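Local coordinates for protein BOLA1, chloroplastic (Arabidopsis thaliana, PDB 4PUG) that probably regulates transcription or iron-sulfur cluster biogenesis, alone or with a glutaredoxin, the heterodimer binding a labile, oxygen-sensitive iron-sulfur cluster, at residues E4-R9 / R41-T46; S8-K13 / H71-E76; E19-V24 / K51-G56; K64-V69 / I86-P91. All blocks are in the same frame, centred on the assembly; numbering follows the deposited sequence.

Contact 1: residues E4-R9 / R41-T46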
loop_
_atom_site.group_PDB
_atom_site.type_symbol
_atom_site.label_atom_id
_atom_site.label_comp_id
_atom_site.label_asym_id
_atom_site.label_seq_id
_atom_site.Cartn_x
_atom_site.Cartn_y
_atom_site.Cartn_z
ATOM N N GLU A 4 14.772 -5.833 3.259
ATOM C CA GLU A 4 13.684 -5.943 4.221
ATOM C C GLU A 4 13.173 -4.554 4.596
ATOM O O GLU A 4 13.748 -3.891 5.459
ATOM C CB GLU A 4 14.176 -6.686 5.466
ATOM C CG GLU A 4 13.157 -6.844 6.583
ATOM C CD GLU A 4 13.768 -7.455 7.834
ATOM O OE1 GLU A 4 14.990 -7.718 7.831
ATOM O OE2 GLU A 4 13.029 -7.669 8.818
ATOM N N ASN A 5 12.104 -4.108 3.939
ATOM C CA ASN A 5 11.512 -2.806 4.245
ATOM C C ASN A 5 9.981 -2.799 4.193
ATOM O O ASN A 5 9.355 -3.845 4.010
ATOM C CB ASN A 5 12.106 -1.702 3.354
ATOM C CG ASN A 5 11.900 -1.959 1.867
ATOM O OD1 ASN A 5 10.993 -2.687 1.464
ATOM N ND2 ASN A 5 12.748 -1.351 1.043
ATOM N N ARG A 6 9.387 -1.621 4.359
ATOM C CA ARG A 6 7.931 -1.484 4.355
ATOM C C ARG A 6 7.317 -1.820 2.997
ATOM O O ARG A 6 6.280 -2.482 2.924
ATOM C CB ARG A 6 7.511 -0.078 4.798
ATOM C CG ARG A 6 6.084 0.302 4.416
ATOM C CD ARG A 6 5.528 1.390 5.321
ATOM N NE ARG A 6 5.457 0.940 6.708
ATOM C CZ ARG A 6 6.165 1.464 7.703
ATOM N NH1 ARG A 6 6.994 2.474 7.475
ATOM N NH2 ARG A 6 6.035 0.981 8.932
ATOM N N ALA A 7 7.961 -1.362 1.928
ATOM C CA ALA A 7 7.474 -1.613 0.574
ATOM C C ALA A 7 7.333 -3.112 0.299
ATOM O O ALA A 7 6.300 -3.575 -0.194
ATOM C CB ALA A 7 8.391 -0.953 -0.447
ATOM N N SER A 8 8.376 -3.862 0.644
ATOM C CA SER A 8 8.372 -5.310 0.488
ATOM C C SER A 8 7.285 -5.984 1.319
ATOM O O SER A 8 6.619 -6.895 0.834
ATOM C CB SER A 8 9.738 -5.904 0.840
ATOM O OG SER A 8 10.041 -5.720 2.208
ATOM N N ARG A 9 7.108 -5.548 2.566
ATOM C CA ARG A 9 6.087 -6.139 3.431
ATOM C C ARG A 9 4.705 -5.915 2.845
ATOM O O ARG A 9 3.895 -6.835 2.768
ATOM C CB ARG A 9 6.147 -5.561 4.848
ATOM C CG ARG A 9 7.374 -5.967 5.644
ATOM C CD ARG A 9 7.205 -5.675 7.129
ATOM N NE ARG A 9 6.945 -4.262 7.394
ATOM C CZ ARG A 9 7.892 -3.341 7.533
ATOM N NH1 ARG A 9 9.170 -3.680 7.425
ATOM N NH2 ARG A 9 7.563 -2.080 7.776
ATOM N N ARG A 41 18.038 7.214 11.012
ATOM C CA ARG A 41 17.579 6.940 12.372
ATOM C C ARG A 41 16.066 7.084 12.545
ATOM O O ARG A 41 15.541 6.887 13.641
ATOM C CB ARG A 41 18.318 7.829 13.374
ATOM C CG ARG A 41 19.833 7.725 13.275
ATOM C CD ARG A 41 20.528 8.548 14.333
ATOM N NE ARG A 41 20.326 7.999 15.669
ATOM C CZ ARG A 41 20.792 8.561 16.777
ATOM N NH1 ARG A 41 21.485 9.690 16.703
ATOM N NH2 ARG A 41 20.565 8.000 17.957
ATOM N N THR A 42 15.372 7.433 11.467
ATOM C CA THR A 42 13.912 7.477 11.475
ATOM C C THR A 42 13.357 6.691 10.290
ATOM O O THR A 42 14.041 6.509 9.284
ATOM C CB THR A 42 13.372 8.923 11.430
ATOM O OG1 THR A 42 13.874 9.586 10.264
ATOM C CG2 THR A 42 13.789 9.697 12.674
ATOM N N ASP A 43 12.120 6.221 10.419
ATOM C CA ASP A 43 11.461 5.485 9.347
ATOM C C ASP A 43 11.073 6.446 8.224
ATOM O O ASP A 43 10.213 7.306 8.408
ATOM C CB ASP A 43 10.219 4.776 9.893
ATOM C CG ASP A 43 9.675 3.721 8.946
ATOM O OD1 ASP A 43 9.959 3.788 7.733
ATOM O OD2 ASP A 43 8.951 2.823 9.423
ATOM N N ASP A 44 11.707 6.295 7.064
ATOM C CA ASP A 44 11.448 7.178 5.926
ATOM C C ASP A 44 10.376 6.657 4.972
ATOM O O ASP A 44 10.126 7.268 3.938
ATOM C CB ASP A 44 12.734 7.445 5.133
ATOM C CG ASP A 44 13.614 8.497 5.777
ATOM O OD1 ASP A 44 13.094 9.322 6.554
ATOM O OD2 ASP A 44 14.831 8.502 5.496
ATOM N N GLU A 45 9.752 5.530 5.301
ATOM C CA GLU A 45 8.686 4.997 4.455
ATOM C C GLU A 45 7.313 5.385 4.998
ATOM O O GLU A 45 6.654 4.604 5.687
ATOM C CB GLU A 45 8.814 3.482 4.304
ATOM C CG GLU A 45 10.095 3.062 3.604
ATOM C CD GLU A 45 10.236 1.559 3.486
ATOM O OE1 GLU A 45 10.596 0.916 4.494
ATOM O OE2 GLU A 45 9.987 1.021 2.387
ATOM N N THR A 46 6.887 6.599 4.661
ATOM C CA THR A 46 5.739 7.226 5.307
ATOM C C THR A 46 4.565 7.498 4.367
ATOM O O THR A 46 3.420 7.569 4.812
ATOM C CB THR A 46 6.146 8.558 5.956
ATOM O OG1 THR A 46 6.703 9.422 4.959
ATOM C CG2 THR A 46 7.182 8.330 7.045
HETATM O O HOH W 1 9.681 -0.313 8.571
#

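Contact 2: residues S8-K13 / H71-E76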
loop_
_atom_site.group_PDB
_atom_site.type_symbol
_atom_site.label_atom_id
_atom_site.label_comp_id
_atom_site.label_asym_id
_atom_site.label_seq_id
_atom_site.Cartn_x
_atom_site.Cartn_y
_atom_site.Cartn_z
ATOM N N SER A 8 8.376 -3.862 0.644
ATOM C CA SER A 8 8.372 -5.310 0.488
ATOM C C SER A 8 7.285 -5.984 1.319
ATOM O O SER A 8 6.619 -6.895 0.834
ATOM C CB SER A 8 9.738 -5.904 0.840
ATOM O OG SER A 8 10.041 -5.720 2.208
ATOM N N ARG A 9 7.108 -5.548 2.566
ATOM C CA ARG A 9 6.087 -6.139 3.431
ATOM C C ARG A 9 4.705 -5.915 2.845
ATOM O O ARG A 9 3.895 -6.835 2.768
ATOM C CB ARG A 9 6.147 -5.561 4.848
ATOM C CG ARG A 9 7.374 -5.967 5.644
ATOM C CD ARG A 9 7.205 -5.675 7.129
ATOM N NE ARG A 9 6.945 -4.262 7.394
ATOM C CZ ARG A 9 7.892 -3.341 7.533
ATOM N NH1 ARG A 9 9.170 -3.680 7.425
ATOM N NH2 ARG A 9 7.563 -2.080 7.776
ATOM N N MET A 10 4.447 -4.681 2.430
ATOM C CA MET A 10 3.178 -4.350 1.800
ATOM C C MET A 10 2.936 -5.181 0.546
ATOM O O MET A 10 1.847 -5.719 0.363
ATOM C CB MET A 10 3.093 -2.855 1.489
ATOM C CG MET A 10 3.091 -1.981 2.728
ATOM S SD MET A 10 2.990 -0.217 2.371
ATOM C CE MET A 10 4.345 -0.019 1.228
ATOM N N ARG A 11 3.949 -5.299 -0.310
ATOM C CA ARG A 11 3.801 -6.113 -1.517
ATOM C C ARG A 11 3.504 -7.571 -1.195
ATOM O O ARG A 11 2.615 -8.169 -1.795
ATOM C CB ARG A 11 5.028 -6.024 -2.428
ATOM C CG ARG A 11 4.891 -6.879 -3.683
ATOM C CD ARG A 11 5.963 -6.566 -4.707
ATOM N NE ARG A 11 5.946 -5.160 -5.098
ATOM C CZ ARG A 11 5.131 -4.646 -6.013
ATOM N NH1 ARG A 11 4.253 -5.418 -6.638
ATOM N NH2 ARG A 11 5.192 -3.352 -6.301
ATOM N N GLU A 12 4.250 -8.136 -0.250
ATOM C CA GLU A 12 4.057 -9.524 0.156
ATOM C C GLU A 12 2.641 -9.742 0.664
ATOM O O GLU A 12 1.934 -10.629 0.187
ATOM C CB GLU A 12 5.075 -9.926 1.231
ATOM C CG GLU A 12 4.992 -11.391 1.661
ATOM C CD GLU A 12 4.087 -11.611 2.865
ATOM O OE1 GLU A 12 3.607 -10.613 3.440
ATOM O OE2 GLU A 12 3.857 -12.781 3.240
ATOM N N LYS A 13 2.232 -8.918 1.625
ATOM C CA LYS A 13 0.894 -9.008 2.202
ATOM C C LYS A 13 -0.218 -8.873 1.163
ATOM O O LYS A 13 -1.085 -9.735 1.067
ATOM C CB LYS A 13 0.702 -7.962 3.300
ATOM C CG LYS A 13 -0.641 -8.072 3.991
ATOM C CD LYS A 13 -0.483 -8.140 5.498
ATOM C CE LYS A 13 -1.776 -8.595 6.157
ATOM N NZ LYS A 13 -1.730 -8.462 7.640
ATOM N N HIS A 71 -7.409 -2.660 6.398
ATOM C CA HIS A 71 -7.313 -3.731 7.378
ATOM C C HIS A 71 -6.047 -4.552 7.167
ATOM O O HIS A 71 -5.353 -4.893 8.122
ATOM C CB HIS A 71 -8.537 -4.639 7.306
ATOM C CG HIS A 71 -8.394 -5.901 8.099
ATOM N ND1 HIS A 71 -8.458 -5.925 9.476
ATOM C CD2 HIS A 71 -8.176 -7.177 7.710
ATOM C CE1 HIS A 71 -8.291 -7.163 9.901
ATOM N NE2 HIS A 71 -8.117 -7.944 8.848
ATOM N N LEU A 72 -5.747 -4.867 5.910
ATOM C CA LEU A 72 -4.540 -5.630 5.596
ATOM C C LEU A 72 -3.256 -4.870 5.940
ATOM O O LEU A 72 -2.225 -5.478 6.221
ATOM C CB LEU A 72 -4.530 -6.044 4.123
ATOM C CG LEU A 72 -5.626 -7.027 3.708
ATOM C CD1 LEU A 72 -5.584 -7.273 2.209
ATOM C CD2 LEU A 72 -5.487 -8.334 4.474
ATOM N N LEU A 73 -3.323 -3.543 5.928
ATOM C CA LEU A 73 -2.138 -2.726 6.178
ATOM C C LEU A 73 -2.166 -2.010 7.527
ATOM O O LEU A 73 -1.450 -1.028 7.722
ATOM C CB LEU A 73 -1.948 -1.706 5.052
ATOM C CG LEU A 73 -1.669 -2.280 3.663
ATOM C CD1 LEU A 73 -1.483 -1.167 2.646
ATOM C CD2 LEU A 73 -0.452 -3.190 3.694
ATOM N N ARG A 74 -2.979 -2.506 8.454
ATOM C CA ARG A 74 -3.134 -1.863 9.758
ATOM C C ARG A 74 -1.830 -1.810 10.553
ATOM O O ARG A 74 -1.541 -0.811 11.212
ATOM C CB ARG A 74 -4.224 -2.555 10.579
ATOM C CG ARG A 74 -4.511 -1.881 11.912
ATOM C CD ARG A 74 -5.681 -2.540 12.619
ATOM N NE ARG A 74 -6.906 -2.462 11.829
ATOM C CZ ARG A 74 -7.808 -3.435 11.750
ATOM N NH1 ARG A 74 -7.623 -4.569 12.414
ATOM N NH2 ARG A 74 -8.895 -3.278 11.007
ATOM N N GLU A 75 -1.047 -2.885 10.490
ATOM C CA GLU A 75 0.236 -2.935 11.184
ATOM C C GLU A 75 1.179 -1.849 10.681
ATOM O O GLU A 75 1.870 -1.201 11.468
ATOM C CB GLU A 75 0.893 -4.308 11.024
ATOM C CG GLU A 75 2.296 -4.393 11.606
ATOM C CD GLU A 75 2.917 -5.766 11.443
ATOM O OE1 GLU A 75 2.949 -6.277 10.305
ATOM O OE2 GLU A 75 3.373 -6.334 12.457
ATOM N N GLU A 76 1.205 -1.656 9.367
ATOM C CA GLU A 76 2.060 -0.639 8.768
ATOM C C GLU A 76 1.618 0.765 9.175
ATOM O O GLU A 76 2.450 1.631 9.440
ATOM C CB GLU A 76 2.095 -0.777 7.243
ATOM C CG GLU A 76 2.556 -2.145 6.743
ATOM C CD GLU A 76 3.965 -2.502 7.191
ATOM O OE1 GLU A 76 4.758 -1.584 7.492
ATOM O OE2 GLU A 76 4.283 -3.709 7.240
HETATM O O HOH W 2 -1.608 -5.794 9.715
#

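Contact 3: residues E19-V24 / K51-G56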
loop_
_atom_site.group_PDB
_atom_site.type_symbol
_atom_site.label_atom_id
_atom_site.label_comp_id
_atom_site.label_asym_id
_atom_site.label_seq_id
_atom_site.Cartn_x
_atom_site.Cartn_y
_atom_site.Cartn_z
ATOM N N GLU A 19 -4.191 -11.710 -4.328
ATOM C CA GLU A 19 -3.621 -12.213 -5.585
ATOM C C GLU A 19 -3.852 -11.287 -6.777
ATOM O O GLU A 19 -4.393 -11.713 -7.798
ATOM C CB GLU A 19 -4.141 -13.621 -5.900
ATOM C CG GLU A 19 -3.805 -14.648 -4.833
ATOM C CD GLU A 19 -4.335 -16.031 -5.160
ATOM O OE1 GLU A 19 -4.390 -16.385 -6.356
ATOM O OE2 GLU A 19 -4.703 -16.762 -4.217
ATOM N N PRO A 20 -3.444 -10.016 -6.653
ATOM C CA PRO A 20 -3.784 -9.077 -7.724
ATOM C C PRO A 20 -3.104 -9.413 -9.043
ATOM O O PRO A 20 -1.979 -9.914 -9.066
ATOM C CB PRO A 20 -3.258 -7.742 -7.193
ATOM C CG PRO A 20 -2.145 -8.112 -6.288
ATOM C CD PRO A 20 -2.559 -9.407 -5.645
ATOM N N VAL A 21 -3.797 -9.147 -10.141
ATOM C CA VAL A 21 -3.164 -9.267 -11.437
ATOM C C VAL A 21 -2.275 -8.042 -11.643
ATOM O O VAL A 21 -1.294 -8.095 -12.391
ATOM C CB VAL A 21 -4.193 -9.427 -12.581
ATOM C CG1 VAL A 21 -4.972 -8.135 -12.807
ATOM C CG2 VAL A 21 -3.494 -9.874 -13.851
ATOM N N GLU A 22 -2.597 -6.945 -10.956
ATOM C CA GLU A 22 -1.712 -5.779 -11.028
ATOM C C GLU A 22 -1.492 -5.099 -9.680
ATOM O O GLU A 22 -2.443 -4.750 -8.996
ATOM C CB GLU A 22 -2.219 -4.766 -12.054
ATOM C CG GLU A 22 -1.249 -3.624 -12.285
ATOM C CD GLU A 22 -1.781 -2.592 -13.248
ATOM O OE1 GLU A 22 -2.922 -2.758 -13.729
ATOM O OE2 GLU A 22 -1.053 -1.616 -13.523
ATOM N N LEU A 23 -0.233 -4.898 -9.305
ATOM C CA LEU A 23 0.064 -4.316 -8.002
ATOM C C LEU A 23 1.178 -3.276 -8.080
ATOM O O LEU A 23 2.351 -3.613 -8.265
ATOM C CB LEU A 23 0.411 -5.410 -6.988
ATOM C CG LEU A 23 0.700 -4.944 -5.559
ATOM C CD1 LEU A 23 -0.428 -4.064 -5.035
ATOM C CD2 LEU A 23 0.910 -6.145 -4.653
ATOM N N VAL A 24 0.796 -2.011 -7.944
ATOM C CA VAL A 24 1.753 -0.912 -7.935
ATOM C C VAL A 24 1.883 -0.330 -6.532
ATOM O O VAL A 24 0.899 0.112 -5.939
ATOM C CB VAL A 24 1.342 0.211 -8.906
ATOM C CG1 VAL A 24 2.439 1.263 -8.989
ATOM C CG2 VAL A 24 1.043 -0.361 -10.282
ATOM N N LYS A 51 -1.904 0.898 -6.076
ATOM C CA LYS A 51 -2.938 0.471 -7.004
ATOM C C LYS A 51 -3.014 -1.049 -7.017
ATOM O O LYS A 51 -2.017 -1.731 -7.254
ATOM C CB LYS A 51 -2.683 1.008 -8.412
ATOM C CG LYS A 51 -3.686 0.490 -9.433
ATOM C CD LYS A 51 -3.497 1.118 -10.802
ATOM C CE LYS A 51 -4.529 0.575 -11.780
ATOM N NZ LYS A 51 -4.964 1.592 -12.777
ATOM N N ILE A 52 -4.203 -1.574 -6.743
ATOM C CA ILE A 52 -4.415 -3.012 -6.694
ATOM C C ILE A 52 -5.537 -3.426 -7.641
ATOM O O ILE A 52 -6.694 -3.040 -7.459
ATOM C CB ILE A 52 -4.771 -3.481 -5.269
ATOM C CG1 ILE A 52 -3.815 -2.865 -4.247
ATOM C CG2 ILE A 52 -4.746 -4.998 -5.186
ATOM C CD1 ILE A 52 -4.258 -3.042 -2.809
ATOM N N VAL A 53 -5.184 -4.208 -8.656
ATOM C CA VAL A 53 -6.151 -4.811 -9.560
ATOM C C VAL A 53 -6.260 -6.318 -9.295
ATOM O O VAL A 53 -5.339 -7.097 -9.625
ATOM C CB VAL A 53 -5.791 -4.555 -11.035
ATOM C CG1 VAL A 53 -6.890 -5.085 -11.933
ATOM C CG2 VAL A 53 -5.582 -3.063 -11.273
ATOM N N SER A 54 -7.397 -6.698 -8.709
ATOM C CA SER A 54 -7.648 -8.043 -8.206
ATOM C C SER A 54 -9.119 -8.413 -8.385
ATOM O O SER A 54 -9.989 -7.541 -8.330
ATOM C CB SER A 54 -7.303 -8.105 -6.720
ATOM O OG SER A 54 -8.035 -9.125 -6.072
ATOM N N LYS A 55 -9.393 -9.705 -8.561
ATOM C CA LYS A 55 -10.762 -10.213 -8.705
ATOM C C LYS A 55 -11.509 -10.289 -7.376
ATOM O O LYS A 55 -12.733 -10.438 -7.348
ATOM C CB LYS A 55 -10.750 -11.605 -9.339
ATOM C CG LYS A 55 -10.283 -11.646 -10.780
ATOM C CD LYS A 55 -9.994 -13.075 -11.219
ATOM C CE LYS A 55 -9.673 -13.143 -12.702
ATOM N NZ LYS A 55 -9.302 -14.521 -13.127
ATOM N N GLY A 56 -10.767 -10.203 -6.276
ATOM C CA GLY A 56 -11.354 -10.262 -4.949
ATOM C C GLY A 56 -12.251 -9.079 -4.637
ATOM O O GLY A 56 -13.008 -9.108 -3.667
HETATM O O HOH W 3 -7.041 -11.257 -8.830
HETATM O O HOH W 4 -4.955 -1.058 -14.988
#

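Contact 4: residues K64-V69 / I86-P91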
loop_
_atom_site.group_PDB
_atom_site.type_symbol
_atom_site.label_atom_id
_atom_site.label_comp_id
_atom_site.label_asym_id
_atom_site.label_seq_id
_atom_site.Cartn_x
_atom_site.Cartn_y
_atom_site.Cartn_z
ATOM N N LYS A 64 -15.980 -0.914 1.086
ATOM C CA LYS A 64 -15.583 -2.243 1.538
ATOM C C LYS A 64 -14.197 -2.642 1.030
ATOM O O LYS A 64 -13.412 -3.243 1.769
ATOM C CB LYS A 64 -16.616 -3.276 1.101
ATOM C CG LYS A 64 -16.757 -4.447 2.040
ATOM C CD LYS A 64 -17.693 -5.480 1.453
ATOM C CE LYS A 64 -17.277 -6.880 1.861
ATOM N NZ LYS A 64 -18.062 -7.917 1.138
ATOM N N ARG A 65 -13.908 -2.322 -0.231
ATOM C CA ARG A 65 -12.593 -2.576 -0.818
ATOM C C ARG A 65 -11.520 -1.860 -0.009
ATOM O O ARG A 65 -10.548 -2.464 0.457
ATOM C CB ARG A 65 -12.543 -2.075 -2.268
ATOM C CG ARG A 65 -13.516 -2.753 -3.226
ATOM C CD ARG A 65 -13.405 -2.198 -4.649
ATOM N NE ARG A 65 -14.420 -2.779 -5.529
ATOM C CZ ARG A 65 -14.459 -2.625 -6.850
ATOM N NH1 ARG A 65 -13.535 -1.906 -7.473
ATOM N NH2 ARG A 65 -15.428 -3.199 -7.550
ATOM N N HIS A 66 -11.717 -0.557 0.157
ATOM C CA HIS A 66 -10.764 0.263 0.893
ATOM C C HIS A 66 -10.626 -0.131 2.362
ATOM O O HIS A 66 -9.532 -0.054 2.922
ATOM C CB HIS A 66 -11.092 1.748 0.755
ATOM C CG HIS A 66 -10.680 2.333 -0.553
ATOM N ND1 HIS A 66 -10.159 3.597 -0.678
ATOM C CD2 HIS A 66 -10.704 1.815 -1.813
ATOM C CE1 HIS A 66 -9.880 3.846 -1.946
ATOM N NE2 HIS A 66 -10.207 2.770 -2.651
ATOM N N ARG A 67 -11.723 -0.546 2.990
ATOM C CA ARG A 67 -11.652 -1.025 4.370
ATOM C C ARG A 67 -10.854 -2.314 4.437
ATOM O O ARG A 67 -10.130 -2.553 5.403
ATOM C CB ARG A 67 -13.046 -1.283 4.936
ATOM C CG ARG A 67 -13.817 -0.043 5.331
ATOM C CD ARG A 67 -15.248 -0.402 5.721
ATOM N NE ARG A 67 -15.366 -0.752 7.134
ATOM C CZ ARG A 67 -15.226 -1.979 7.624
ATOM N NH1 ARG A 67 -14.961 -3.001 6.817
ATOM N NH2 ARG A 67 -15.352 -2.188 8.929
ATOM N N LEU A 68 -11.017 -3.155 3.419
ATOM C CA LEU A 68 -10.260 -4.397 3.332
ATOM C C LEU A 68 -8.767 -4.094 3.241
ATOM O O LEU A 68 -7.966 -4.612 4.029
ATOM C CB LEU A 68 -10.718 -5.225 2.131
ATOM C CG LEU A 68 -9.927 -6.494 1.810
ATOM C CD1 LEU A 68 -9.929 -7.455 2.991
ATOM C CD2 LEU A 68 -10.470 -7.175 0.561
ATOM N N VAL A 69 -8.400 -3.237 2.289
ATOM C CA VAL A 69 -6.994 -2.869 2.112
ATOM C C VAL A 69 -6.402 -2.227 3.372
ATOM O O VAL A 69 -5.293 -2.573 3.784
ATOM C CB VAL A 69 -6.774 -1.954 0.885
ATOM C CG1 VAL A 69 -5.296 -1.623 0.723
ATOM C CG2 VAL A 69 -7.315 -2.613 -0.382
ATOM N N ILE A 86 -5.258 4.897 -2.038
ATOM C CA ILE A 86 -5.652 3.602 -2.593
ATOM C C ILE A 86 -6.516 3.666 -3.849
ATOM O O ILE A 86 -7.549 4.335 -3.872
ATOM C CB ILE A 86 -6.404 2.755 -1.553
ATOM C CG1 ILE A 86 -5.581 2.630 -0.272
ATOM C CG2 ILE A 86 -6.722 1.375 -2.113
ATOM C CD1 ILE A 86 -6.266 1.834 0.797
ATOM N N VAL A 87 -6.083 2.956 -4.887
ATOM C CA VAL A 87 -6.939 2.684 -6.033
ATOM C C VAL A 87 -7.156 1.181 -6.108
ATOM O O VAL A 87 -6.209 0.426 -6.302
ATOM C CB VAL A 87 -6.313 3.173 -7.349
ATOM C CG1 VAL A 87 -7.227 2.842 -8.522
ATOM C CG2 VAL A 87 -6.036 4.667 -7.283
ATOM N N SER A 88 -8.397 0.743 -5.934
ATOM C CA SER A 88 -8.694 -0.685 -5.909
ATOM C C SER A 88 -9.717 -1.047 -6.982
ATOM O O SER A 88 -10.875 -0.639 -6.908
ATOM C CB SER A 88 -9.197 -1.097 -4.525
ATOM O OG SER A 88 -10.287 -0.287 -4.121
ATOM N N LYS A 89 -9.283 -1.809 -7.985
ATOM C CA LYS A 89 -10.145 -2.128 -9.122
ATOM C C LYS A 89 -10.195 -3.625 -9.425
ATOM O O LYS A 89 -9.393 -4.404 -8.910
ATOM C CB LYS A 89 -9.685 -1.371 -10.374
ATOM C CG LYS A 89 -9.278 0.080 -10.138
ATOM C CD LYS A 89 -10.457 0.959 -9.741
ATOM C CE LYS A 89 -11.369 1.244 -10.922
ATOM N NZ LYS A 89 -12.380 2.285 -10.590
ATOM N N THR A 90 -11.152 -4.015 -10.264
ATOM C CA THR A 90 -11.213 -5.367 -10.806
ATOM C C THR A 90 -10.580 -5.349 -12.198
ATOM O O THR A 90 -10.485 -4.288 -12.813
ATOM C CB THR A 90 -12.671 -5.877 -10.892
ATOM O OG1 THR A 90 -13.427 -5.040 -11.776
ATOM C CG2 THR A 90 -13.322 -5.874 -9.517
ATOM N N PRO A 91 -10.127 -6.514 -12.692
ATOM C CA PRO A 91 -9.551 -6.567 -14.042
ATOM C C PRO A 91 -10.519 -6.083 -15.120
ATOM O O PRO A 91 -10.078 -5.522 -16.122
ATOM C CB PRO A 91 -9.260 -8.057 -14.236
ATOM C CG PRO A 91 -9.022 -8.565 -12.866
ATOM C CD PRO A 91 -9.958 -7.791 -11.975
HETATM O O HOH W 5 -10.393 2.665 -5.626
#

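Contact 1: residues E4-R9 / R41-T46
At the edge of the Arg6 guanidinium, NH1 meets two acceptors near the plane of the group. Arg6 NH1 lies 2.8 Å from Asp43 OD2, a salt bridge that comes in from above the carboxylate, and 2.8 Å from the backbone Glu45 O. One face of the Arg9 guanidinium carries Arg6 CA, off-centre toward the rim, with a water at its edge that Arg9 NH2 holds and that bonds weakly to Asp43 OD2. The Glu45 carboxylate, turned 47° from the Arg6 guanidinium, belongs to a chain extended beyond CG (chi2 179°). Glu45 OE1 takes Arg6 N at 2.8 Å on its syn side, and Glu45 OE2 takes Ala7 N at 3.2 Å from above the plane. Asn5, the N-cap, receives Ser8 N on OD1, so all three amides of this first turn are engaged, and the carboxylate probably complements the positive helix end. An alanine at Arg6 would probably leave Asp43 OD2 without its charged mate and Glu45 O without this donor. The contact joins helix 6-18 to the loop leading into strand 47-53, while Arg6 NE reaches Glu76 of helix 74-78 in a further salt bridge.

Contact 2: residues S8-K13 / H71-E76
Arg9 grips Glu76 side-on, a nitrogen to each carboxylate oxygen. Arg9 NE lies 2.7 Å from Glu76 OE2, Arg9 NH2 lies 2.9 Å from Glu76 OE1, and both oxygens use their syn lone pairs, with guanidinium and carboxylate nearly coplanar. Two bends make this fit: the arginine turns at chi3 (-58°), which places NE, and the glutamate turns at chi2 (-60°), which places CD. Beside this pair, Met10 and Leu73 cross at about a right angle, Met10 CG resting 3.9 Å from Leu73 CD2 and 4.1 Å from Glu76 CG. One helical turn further along, Lys13 bends at its second torsion and lays its chain against the end of helix 62-72, where Lys13 CE comes within 3.1 Å of Leu72 O; Lys13 CE also touches Leu72 CD2 at 4.1 Å. Helix 6-18 thus packs over the break between helices 62-72 and 74-78. An alanine at Arg9 would probably leave Glu76 OE2 without its charged mate, although Arg6 NE would still face OE1. With two arginines around it and Met10 and Leu81 against its chain, buried Glu76 is likely to stay ionised, its charge balanced by the guanidinium groups.

Contact 3: residues E19-V24 / K51-G56
Val53 O receives two consecutive amides, those of Val21 and Glu22, and this doubling marks a classic beta bulge at the start of an antiparallel strand pair. The bond from Glu22 N is nearly straight at 3.1 Å to Val53 O, in the carbonyl plane and on a lone pair, whereas the one from Val21 N is weak and strongly bent (124°). Beyond the bulge the ladder is regular: Val53 N returns to Glu22 O at 2.8 Å, and Val24 pairs with Lys51 through two bonds, with Leu23 and Ile52 as the non-hydrogen-bonded pair between.

On the face of Leu23 and Ile52 the side chains lie side by side, Leu23 CD1 3.7 Å from Ile52 CG1, while Pro20 CB closes on Ile52 CG2 at the same 3.7 Å. Helix 6-18 covers this face through Leu14, which touches both Leu23 and Ile52, and through Leu18 on Ile52. The other face carries Glu22, Val24, Lys51 and Val53. There Val21 CG1 sits 3.7 Å from Val53 CG1, and a water that donates to Glu22 OE1 accepts a weak bond from Lys51 NZ. Further out, strand 83-89 flanks strand 47-53, bonding to Ile52 and Ser54. Past the strand end, Ser54 OG accepts from Gly56 N at 2.9 Å in an ST turn and also bonds to Leu18 O.

Contact 4: residues K64-V69 / I86-P91
Arg65 and His66 both hold CG anti to their carbonyl carbons, but their side chains meet strand 86-89 differently. The arginine chain is extended from CG to NE (chi2 180°), and Arg65 NH1 reaches Ser88 O at 3.0 Å, the acceptor lying in the guanidinium plane. The imidazole of His66 instead lies over Ile86: Ile86 CB stands 3.9 Å from the ring centroid in a CH-pi contact over one face, offset toward the rim. Ser88 OG comes to the ring edge, 3.1 Å from His66 CD2. A water in the ring plane bonds to His66 NE2 and accepts from Ser88 N at 2.8 Å. Helix 64-69 crosses the strand at 119°, with 8.9 Å between the axes, as part of the helical link that carries the chain from strand 47-53 to its parallel neighbour 83-89 in the alpha/beta fold of the BolA family. Deeper in, Val69 CG1 packs on Ile86 CD1 at 3.6 Å and also meets Ile52 of the middle strand. The Arg65 head has other partners: NE bonds to Met60 O, and NH1 forms a salt bridge with Glu93, whose carboxylate also accepts from Thr90 N. Arg65 NH2 approaches Thr90 CG2 at 3.9 Å.

In the fold
Contacts 1 and 2 share the start of helix 6-18 and lie about 11 Å apart between centres; Arg6 NE to Glu76 OE1 (2.7 Å) joins them. Contacts 3 and 4 lie closer, about 9 Å between centres, because strand 47-53 of contact 3 and strand 83-89 of contact 4 are neighbours in the sheet, with Ile52 N bonded to Val87 O and Lys89 N to Ile52 O. Contact 2 links contact 1 to the other two, its centre about 14 Å from those of contacts 3 and 4, and Arg11 NH1 reaches Leu23 O of contact 3. Contact 1 is remote, about 22 Å from the centres of contacts 3 and 4 and across the middle of the chain. No contact here contains a metal or iron-sulfur cluster.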